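Local structure of DUF4785 domain-containing protein (Legionella pneumophila subsp. pneumophila, 4KH9) at residues L171-G176 and A225-E230; G235-L240 and A260-I265. The protein is of unknown function but binds calcium and is built as a three-domain protein with two E-set-like domains. All blocks are in the same frame, centred on the assembly; numbering follows the deposited sequence.

Overall arrangement
Contacts 1 and 2 lie in the central, E-set-like domain, their centres about 9 Å apart, and reach the same sheet, where strand 172-174 runs parallel to strand 251-264. Contact 2 is an antiparallel pairing of strands 238-248 and 251-264, with buried aromatics on one face and an exposed tyrosine on the other. Contact 1 joins the sheet's edge strand 172-174 and the turn after it to the segment following strand 220-226; it has one backbone bond, a buried leucine, and a tyrosine ring nearer the surface. The two are tied where Y263 OH meets S229 O and Q174 NE2 meets S264 OG.

Contact 1: residues L171-G176 and A225-E230; sequences LHYQYG and ATLDSE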
ATOM      1  N   LEU A 171       3.111  -7.137   5.959  1.00 37.53           N
ATOM      2  CA  LEU A 171       3.440  -5.856   5.317  1.00 36.20           C
ATOM      3  C   LEU A 171       4.281  -6.091   4.113  1.00 39.25           C
ATOM      4  O   LEU A 171       4.321  -5.251   3.207  1.00 39.16           O
ATOM      5  CB  LEU A 171       4.211  -4.936   6.292  1.00 36.15           C
ATOM      6  CG  LEU A 171       3.475  -4.323   7.472  1.00 39.87           C
ATOM      7  CD1 LEU A 171       4.452  -3.596   8.350  1.00 40.78           C
ATOM      8  CD2 LEU A 171       2.488  -3.307   7.020  1.00 41.73           C
ATOM      9  N   HIS A 172       5.013  -7.220   4.128  1.00 35.77           N
ATOM     10  CA  HIS A 172       5.963  -7.564   3.089  1.00 35.54           C
ATOM     11  C   HIS A 172       5.784  -9.008   2.665  1.00 35.44           C
ATOM     12  O   HIS A 172       5.644  -9.898   3.503  1.00 35.00           O
ATOM     13  CB  HIS A 172       7.422  -7.333   3.559  1.00 37.84           C
ATOM     14  CG  HIS A 172       7.632  -6.134   4.427  1.00 43.27           C
ATOM     15  ND1 HIS A 172       7.834  -4.873   3.886  1.00 46.07           N
ATOM     16  CD2 HIS A 172       7.703  -6.047   5.779  1.00 46.97           C
ATOM     17  CE1 HIS A 172       7.962  -4.048   4.916  1.00 46.06           C
ATOM     18  NE2 HIS A 172       7.913  -4.712   6.080  1.00 47.07           N
ATOM     19  N   TYR A 173       5.829  -9.231   1.369  1.00 29.93           N
ATOM     20  CA  TYR A 173       5.705 -10.550   0.764  1.00 30.65           C
ATOM     21  C   TYR A 173       6.778 -10.759  -0.283  1.00 33.67           C
ATOM     22  O   TYR A 173       7.392  -9.804  -0.744  1.00 33.57           O
ATOM     23  CB  TYR A 173       4.311 -10.697   0.092  1.00 31.90           C
ATOM     24  CG  TYR A 173       3.114 -10.585   1.005  1.00 31.10           C
ATOM     25  CD1 TYR A 173       2.583 -11.706   1.626  1.00 32.50           C
ATOM     26  CD2 TYR A 173       2.504  -9.353   1.243  1.00 30.76           C
ATOM     27  CE1 TYR A 173       1.457 -11.616   2.443  1.00 32.10           C
ATOM     28  CE2 TYR A 173       1.404  -9.246   2.090  1.00 30.97           C
ATOM     29  CZ  TYR A 173       0.883 -10.380   2.682  1.00 33.31           C
ATOM     30  OH  TYR A 173      -0.208 -10.267   3.482  1.00 31.98           O
ATOM     31  N   GLN A 174       6.962 -12.003  -0.704  1.00 29.90           N
ATOM     32  CA  GLN A 174       7.893 -12.351  -1.761  1.00 30.71           C
ATOM     33  C   GLN A 174       7.221 -13.313  -2.735  1.00 35.06           C
ATOM     34  O   GLN A 174       6.128 -13.823  -2.460  1.00 35.36           O
ATOM     35  CB  GLN A 174       9.197 -12.956  -1.201  1.00 32.11           C
ATOM     36  CG  GLN A 174      10.060 -11.936  -0.475  1.00 42.01           C
ATOM     37  CD  GLN A 174      11.540 -12.300  -0.486  1.00 64.63           C
ATOM     38  OE1 GLN A 174      11.966 -13.258   0.167  1.00 61.97           O
ATOM     39  NE2 GLN A 174      12.347 -11.571  -1.258  1.00 41.28           N
ATOM     40  N   TYR A 175       7.871 -13.535  -3.872  1.00 33.47           N
ATOM     41  CA  TYR A 175       7.410 -14.404  -4.939  1.00 35.42           C
ATOM     42  C   TYR A 175       6.956 -15.772  -4.384  1.00 38.44           C
ATOM     43  O   TYR A 175       7.706 -16.426  -3.682  1.00 36.58           O
ATOM     44  CB  TYR A 175       8.515 -14.581  -6.004  1.00 37.06           C
ATOM     45  CG  TYR A 175       8.088 -15.477  -7.143  1.00 39.99           C
ATOM     46  CD1 TYR A 175       7.369 -14.968  -8.222  1.00 42.09           C
ATOM     47  CD2 TYR A 175       8.365 -16.840  -7.127  1.00 41.50           C
ATOM     48  CE1 TYR A 175       6.924 -15.799  -9.249  1.00 43.54           C
ATOM     49  CE2 TYR A 175       7.926 -17.678  -8.149  1.00 43.31           C
ATOM     50  CZ  TYR A 175       7.203 -17.153  -9.208  1.00 50.11           C
ATOM     51  OH  TYR A 175       6.770 -17.974 -10.226  1.00 51.03           O
ATOM     52  N   GLY A 176       5.723 -16.150  -4.701  1.00 34.66           N
ATOM     53  CA  GLY A 176       5.159 -17.414  -4.280  1.00 34.25           C
ATOM     54  C   GLY A 176       4.443 -17.380  -2.961  1.00 37.20           C
ATOM     55  O   GLY A 176       3.850 -18.382  -2.583  1.00 37.44           O
ATOM     56  N   ALA A 225      -4.814 -14.827  -2.346  1.00 29.49           N
ATOM     57  CA  ALA A 225      -4.189 -14.878  -3.659  1.00 31.07           C
ATOM     58  C   ALA A 225      -2.725 -15.231  -3.502  1.00 34.30           C
ATOM     59  O   ALA A 225      -2.126 -14.919  -2.470  1.00 35.10           O
ATOM     60  CB  ALA A 225      -4.336 -13.532  -4.376  1.00 32.87           C
ATOM     61  N   THR A 226      -2.136 -15.817  -4.539  1.00 30.72           N
ATOM     62  CA  THR A 226      -0.711 -16.131  -4.633  1.00 31.44           C
ATOM     63  C   THR A 226      -0.053 -14.970  -5.315  1.00 35.50           C
ATOM     64  O   THR A 226      -0.526 -14.531  -6.373  1.00 35.22           O
ATOM     65  CB  THR A 226      -0.483 -17.471  -5.399  1.00 37.54           C
ATOM     66  OG1 THR A 226      -1.099 -18.484  -4.639  1.00 43.54           O
ATOM     67  CG2 THR A 226       1.007 -17.823  -5.578  1.00 30.76           C
ATOM     68  N   LEU A 227       1.052 -14.492  -4.751  1.00 31.69           N
ATOM     69  CA  LEU A 227       1.768 -13.375  -5.354  1.00 31.69           C
ATOM     70  C   LEU A 227       2.850 -13.962  -6.223  1.00 37.61           C
ATOM     71  O   LEU A 227       3.781 -14.608  -5.729  1.00 37.01           O
ATOM     72  CB  LEU A 227       2.312 -12.421  -4.278  1.00 31.41           C
ATOM     73  CG  LEU A 227       1.250 -11.664  -3.478  1.00 35.19           C
ATOM     74  CD1 LEU A 227       1.806 -11.230  -2.161  1.00 33.63           C
ATOM     75  CD2 LEU A 227       0.722 -10.437  -4.230  1.00 36.55           C
ATOM     76  N   ASP A 228       2.661 -13.857  -7.534  1.00 35.53           N
ATOM     77  CA  ASP A 228       3.591 -14.515  -8.425  1.00 35.74           C
ATOM     78  C   ASP A 228       4.010 -13.597  -9.565  1.00 39.55           C
ATOM     79  O   ASP A 228       4.397 -14.080 -10.631  1.00 41.57           O
ATOM     80  CB  ASP A 228       2.985 -15.835  -8.952  1.00 38.52           C
ATOM     81  CG  ASP A 228       1.660 -15.736  -9.686  1.00 48.74           C
ATOM     82  OD1 ASP A 228       1.174 -14.593  -9.903  1.00 46.72           O
ATOM     83  OD2 ASP A 228       1.101 -16.801 -10.042  1.00 61.21           O
ATOM     84  N   SER A 229       3.969 -12.274  -9.332  1.00 32.79           N
ATOM     85  CA  SER A 229       4.465 -11.311 -10.311  1.00 32.70           C
ATOM     86  C   SER A 229       5.987 -11.475 -10.428  1.00 36.38           C
ATOM     87  O   SER A 229       6.652 -11.644  -9.410  1.00 35.21           O
ATOM     88  CB  SER A 229       4.094  -9.897  -9.879  1.00 35.40           C
ATOM     89  OG  SER A 229       4.666  -8.924 -10.733  1.00 38.03           O
ATOM     90  N   GLU A 230       6.527 -11.469 -11.645  1.00 33.69           N
ATOM     91  CA  GLU A 230       7.970 -11.644 -11.857  1.00 34.64           C
ATOM     92  C   GLU A 230       8.661 -10.316 -12.130  1.00 40.96           C
ATOM     93  O   GLU A 230       9.880 -10.290 -12.326  1.00 41.89           O
ATOM     94  CB  GLU A 230       8.247 -12.622 -13.013  1.00 35.75           C
ATOM     95  CG  GLU A 230       7.869 -14.054 -12.677  1.00 49.47           C
ATOM     96  CD  GLU A 230       8.104 -15.042 -13.801  1.00 73.63           C
ATOM     97  OE1 GLU A 230       9.270 -15.449 -14.001  1.00 79.79           O
ATOM     98  OE2 GLU A 230       7.119 -15.425 -14.470  1.00 61.60           O
TER
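L227 lays its CD1 methyl against the root of the Y173 side chain, 3.4 Å from CB and 3.5 Å from CG, the two side chains crossing obliquely. Both are buried, and L179 of strand 178-186 touches both. The far end of Y173 is polar and faces elsewhere: its OH hydrogen-bonds to D169. Two residues on from Y173 the contact moves outward to Y175. Its CG stands anti to the backbone N (chi1 -180°), and the CD1-CE1 side of the ring lies against two carbonyls near the ring plane, CE1 3.4 Å from D228 O and CD1 3.6 Å from S229 O. E230 CG lies 4.0 Å from Y175 CE1, while its carboxylate reaches away to a salt bridge with K10. Here the edge strand 172-174 of the E-set-like central domain gives way to a turn, and residues 173-176 run at about 90° to residues 226-230. A single backbone bond fastens the crossing: G176 N donates to L227 O at 2.7 Å, nearly along the C=O axis. G176 has a positive phi of 90°, a conformation that favours glycine. Beside it T226 CG2 makes a looser contact with G176 O, 4.2 Å away.

Contact 2: residues G235-L240 and A260-I265; sequences GENWYL and AFSYSI
W238 sets its CB over one face of the F261 ring, 3.6 Å from the ring centroid and offset toward the rim, a CH-pi contact whose closest atoms are CB and CZ. F261 CG sits between the backbone N and the carbonyl carbon (chi1 63°), the crowded position, which starts the ring off toward W238. The indole's five-membered ring and the F261 ring are near parallel, at 28°, but displaced, with little overlap. Farther along the indole, near CD1 and NE1, Y263 runs alongside W238 in the same direction, its CB 3.6 Å from W238 CD1; the two rings are oblique, at 64°. In this aromatic cluster W238 packs on L201 and I209 from neighbouring strands, F261 also on L201, and the Y173 ring meets F261. The backbones belong to the beta hairpin of strands 238-248 and 251-264 in the E-set-like central domain. W238 and F261 form an antiparallel hydrogen-bonded pair: W238 N donates to F261 O at 3.0 Å, and F261 N returns a 3.0 Å bond to W238 O from above the carbonyl plane. Next along, Y239 and A260 are a non-hydrogen-bonded pair with side chains on the opposite face, where Y239 CE2 packs 3.6 Å from A260 CB. Farther out, N237 brings OD1 to 3.5 Å from S262 CA, and S262 OG hydrogen-bonds to K358. Between E236 and Y263 a water bridges the two backbones, accepting from Y263 N at 2.9 Å and donating to E236 O. The polar ends of the aromatics are held by the connection from strand 220-226 to strand 238-248, W238 NE1 by D233 and Y263 OH by S229 O.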
ATOM      1  N   GLY A 235      11.114  -0.126  -5.954  1.00 43.32           N
ATOM      2  CA  GLY A 235      10.822   0.608  -4.726  1.00 43.61           C
ATOM      3  C   GLY A 235       9.355   0.901  -4.466  1.00 46.62           C
ATOM      4  O   GLY A 235       8.991   1.195  -3.325  1.00 46.47           O
ATOM      5  N   GLU A 236       8.499   0.787  -5.503  1.00 40.78           N
ATOM      6  CA  GLU A 236       7.062   1.068  -5.392  1.00 39.98           C
ATOM      7  C   GLU A 236       6.312  -0.092  -4.720  1.00 44.12           C
ATOM      8  O   GLU A 236       6.761  -1.248  -4.749  1.00 45.51           O
ATOM      9  CB  GLU A 236       6.447   1.364  -6.770  1.00 41.51           C
ATOM     10  CG  GLU A 236       7.044   2.543  -7.520  1.00 50.75           C
ATOM     11  CD  GLU A 236       6.636   2.602  -8.982  1.00 86.25           C
ATOM     12  OE1 GLU A 236       6.991   1.674  -9.746  1.00 80.53           O
ATOM     13  OE2 GLU A 236       5.987   3.597  -9.374  1.00 91.28           O
ATOM     14  N   ASN A 237       5.167   0.230  -4.101  1.00 38.03           N
ATOM     15  CA  ASN A 237       4.354  -0.744  -3.400  1.00 36.18           C
ATOM     16  C   ASN A 237       3.116  -1.190  -4.186  1.00 36.86           C
ATOM     17  O   ASN A 237       2.725  -0.591  -5.184  1.00 35.36           O
ATOM     18  CB  ASN A 237       3.908  -0.185  -2.048  1.00 36.68           C
ATOM     19  CG  ASN A 237       5.017  -0.109  -1.026  1.00 57.57           C
ATOM     20  OD1 ASN A 237       5.921  -0.966  -0.952  1.00 48.26           O
ATOM     21  ND2 ASN A 237       4.946   0.908  -0.196  1.00 45.41           N
ATOM     22  N   TRP A 238       2.533  -2.292  -3.709  1.00 32.64           N
ATOM     23  CA  TRP A 238       1.274  -2.866  -4.145  1.00 30.51           C
ATOM     24  C   TRP A 238       0.180  -2.368  -3.251  1.00 34.99           C
ATOM     25  O   TRP A 238       0.449  -1.949  -2.126  1.00 33.94           O
ATOM     26  CB  TRP A 238       1.330  -4.397  -4.075  1.00 28.05           C
ATOM     27  CG  TRP A 238       2.131  -5.065  -5.138  1.00 28.11           C
ATOM     28  CD1 TRP A 238       3.482  -5.004  -5.318  1.00 30.85           C
ATOM     29  CD2 TRP A 238       1.626  -5.963  -6.138  1.00 27.83           C
ATOM     30  NE1 TRP A 238       3.838  -5.724  -6.432  1.00 30.59           N
ATOM     31  CE2 TRP A 238       2.719  -6.340  -6.946  1.00 32.30           C
ATOM     32  CE3 TRP A 238       0.333  -6.401  -6.495  1.00 28.53           C
ATOM     33  CZ2 TRP A 238       2.575  -7.198  -8.046  1.00 31.43           C
ATOM     34  CZ3 TRP A 238       0.192  -7.253  -7.585  1.00 30.60           C
ATOM     35  CH2 TRP A 238       1.302  -7.646  -8.343  1.00 31.32           C
ATOM     36  N   TYR A 239      -1.063  -2.474  -3.730  1.00 33.01           N
ATOM     37  CA  TYR A 239      -2.247  -2.133  -2.982  1.00 33.41           C
ATOM     38  C   TYR A 239      -3.291  -3.201  -3.102  1.00 34.04           C
ATOM     39  O   TYR A 239      -3.488  -3.803  -4.157  1.00 32.80           O
ATOM     40  CB  TYR A 239      -2.872  -0.768  -3.441  1.00 37.22           C
ATOM     41  CG  TYR A 239      -2.101   0.433  -2.962  1.00 44.37           C
ATOM     42  CD1 TYR A 239      -0.999   0.911  -3.674  1.00 47.03           C
ATOM     43  CD2 TYR A 239      -2.405   1.043  -1.744  1.00 46.86           C
ATOM     44  CE1 TYR A 239      -0.229   1.973  -3.192  1.00 48.41           C
ATOM     45  CE2 TYR A 239      -1.655   2.118  -1.265  1.00 47.37           C
ATOM     46  CZ  TYR A 239      -0.551   2.560  -1.981  1.00 58.18           C
ATOM     47  OH  TYR A 239       0.200   3.611  -1.523  1.00 65.41           O
ATOM     48  N   LEU A 240      -3.935  -3.436  -1.992  1.00 30.15           N
ATOM     49  CA  LEU A 240      -5.173  -4.159  -1.864  1.00 29.37           C
ATOM     50  C   LEU A 240      -6.277  -3.140  -2.116  1.00 30.89           C
ATOM     51  O   LEU A 240      -6.284  -2.095  -1.462  1.00 27.70           O
ATOM     52  CB  LEU A 240      -5.314  -4.837  -0.489  1.00 29.26           C
ATOM     53  CG  LEU A 240      -6.740  -5.313  -0.130  1.00 33.03           C
ATOM     54  CD1 LEU A 240      -7.188  -6.461  -1.067  1.00 31.72           C
ATOM     55  CD2 LEU A 240      -6.849  -5.710   1.341  1.00 36.82           C
ATOM     56  N   ALA A 260      -1.673  -0.726   1.577  1.00 32.46           N
ATOM     57  CA  ALA A 260      -0.405  -0.950   0.902  1.00 31.68           C
ATOM     58  C   ALA A 260       0.347  -2.121   1.508  1.00 33.57           C
ATOM     59  O   ALA A 260       0.264  -2.396   2.706  1.00 31.47           O
ATOM     60  CB  ALA A 260       0.460   0.312   0.981  1.00 31.85           C
ATOM     61  N   PHE A 261       1.130  -2.780   0.670  1.00 31.44           N
ATOM     62  CA  PHE A 261       2.024  -3.843   1.104  1.00 31.22           C
ATOM     63  C   PHE A 261       3.209  -3.847   0.155  1.00 36.49           C
ATOM     64  O   PHE A 261       3.111  -3.356  -0.973  1.00 34.07           O
ATOM     65  CB  PHE A 261       1.326  -5.222   1.200  1.00 31.56           C
ATOM     66  CG  PHE A 261       0.790  -5.780  -0.095  1.00 30.49           C
ATOM     67  CD1 PHE A 261      -0.524  -5.506  -0.504  1.00 30.84           C
ATOM     68  CD2 PHE A 261       1.571  -6.629  -0.875  1.00 31.63           C
ATOM     69  CE1 PHE A 261      -1.033  -6.047  -1.686  1.00 31.96           C
ATOM     70  CE2 PHE A 261       1.058  -7.191  -2.046  1.00 34.88           C
ATOM     71  CZ  PHE A 261      -0.247  -6.903  -2.439  1.00 31.99           C
ATOM     72  N   SER A 262       4.347  -4.320   0.649  1.00 34.19           N
ATOM     73  CA  SER A 262       5.584  -4.384  -0.138  1.00 34.55           C
ATOM     74  C   SER A 262       5.755  -5.774  -0.713  1.00 37.21           C
ATOM     75  O   SER A 262       5.380  -6.758  -0.075  1.00 36.75           O
ATOM     76  CB  SER A 262       6.780  -4.011   0.741  1.00 38.72           C
ATOM     77  OG  SER A 262       7.987  -4.114   0.012  1.00 43.41           O
ATOM     78  N   TYR A 263       6.374  -5.870  -1.892  1.00 33.53           N
ATOM     79  CA  TYR A 263       6.598  -7.167  -2.539  1.00 32.50           C
ATOM     80  C   TYR A 263       7.997  -7.235  -3.170  1.00 37.66           C
ATOM     81  O   TYR A 263       8.401  -6.270  -3.804  1.00 36.99           O
ATOM     82  CB  TYR A 263       5.516  -7.406  -3.604  1.00 31.31           C
ATOM     83  CG  TYR A 263       5.731  -8.632  -4.465  1.00 31.21           C
ATOM     84  CD1 TYR A 263       5.421  -9.895  -3.993  1.00 31.14           C
ATOM     85  CD2 TYR A 263       6.272  -8.525  -5.748  1.00 32.63           C
ATOM     86  CE1 TYR A 263       5.603 -11.028  -4.783  1.00 29.81           C
ATOM     87  CE2 TYR A 263       6.447  -9.653  -6.556  1.00 34.20           C
ATOM     88  CZ  TYR A 263       6.109 -10.904  -6.062  1.00 36.34           C
ATOM     89  OH  TYR A 263       6.290 -12.031  -6.809  1.00 36.16           O
ATOM     90  N   SER A 264       8.704  -8.385  -3.062  1.00 34.28           N
ATOM     91  CA  SER A 264      10.006  -8.510  -3.731  1.00 34.72           C
ATOM     92  C   SER A 264      10.212  -9.905  -4.350  1.00 38.18           C
ATOM     93  O   SER A 264       9.542 -10.869  -3.997  1.00 36.98           O
ATOM     94  CB  SER A 264      11.150  -8.199  -2.768  1.00 37.47           C
ATOM     95  OG  SER A 264      11.269  -9.171  -1.743  1.00 37.36           O
ATOM     96  N   ILE A 265      11.161  -9.990  -5.258  1.00 35.28           N
ATOM     97  CA  ILE A 265      11.603 -11.230  -5.880  1.00 35.22           C
ATOM     98  C   ILE A 265      12.842 -11.705  -5.082  1.00 39.65           C
ATOM     99  O   ILE A 265      13.730 -10.888  -4.835  1.00 38.79           O
ATOM    100  CB  ILE A 265      11.877 -11.011  -7.380  1.00 38.47           C
ATOM    101  CG1 ILE A 265      10.556 -10.704  -8.134  1.00 40.56           C
ATOM    102  CG2 ILE A 265      12.593 -12.204  -8.017  1.00 38.71           C
ATOM    103  CD1 ILE A 265      10.716  -9.623  -9.114  1.00 51.79           C
TER
HETATM  104  O   HOH W   1       6.468  -3.901  -3.961  1.00 36.02           O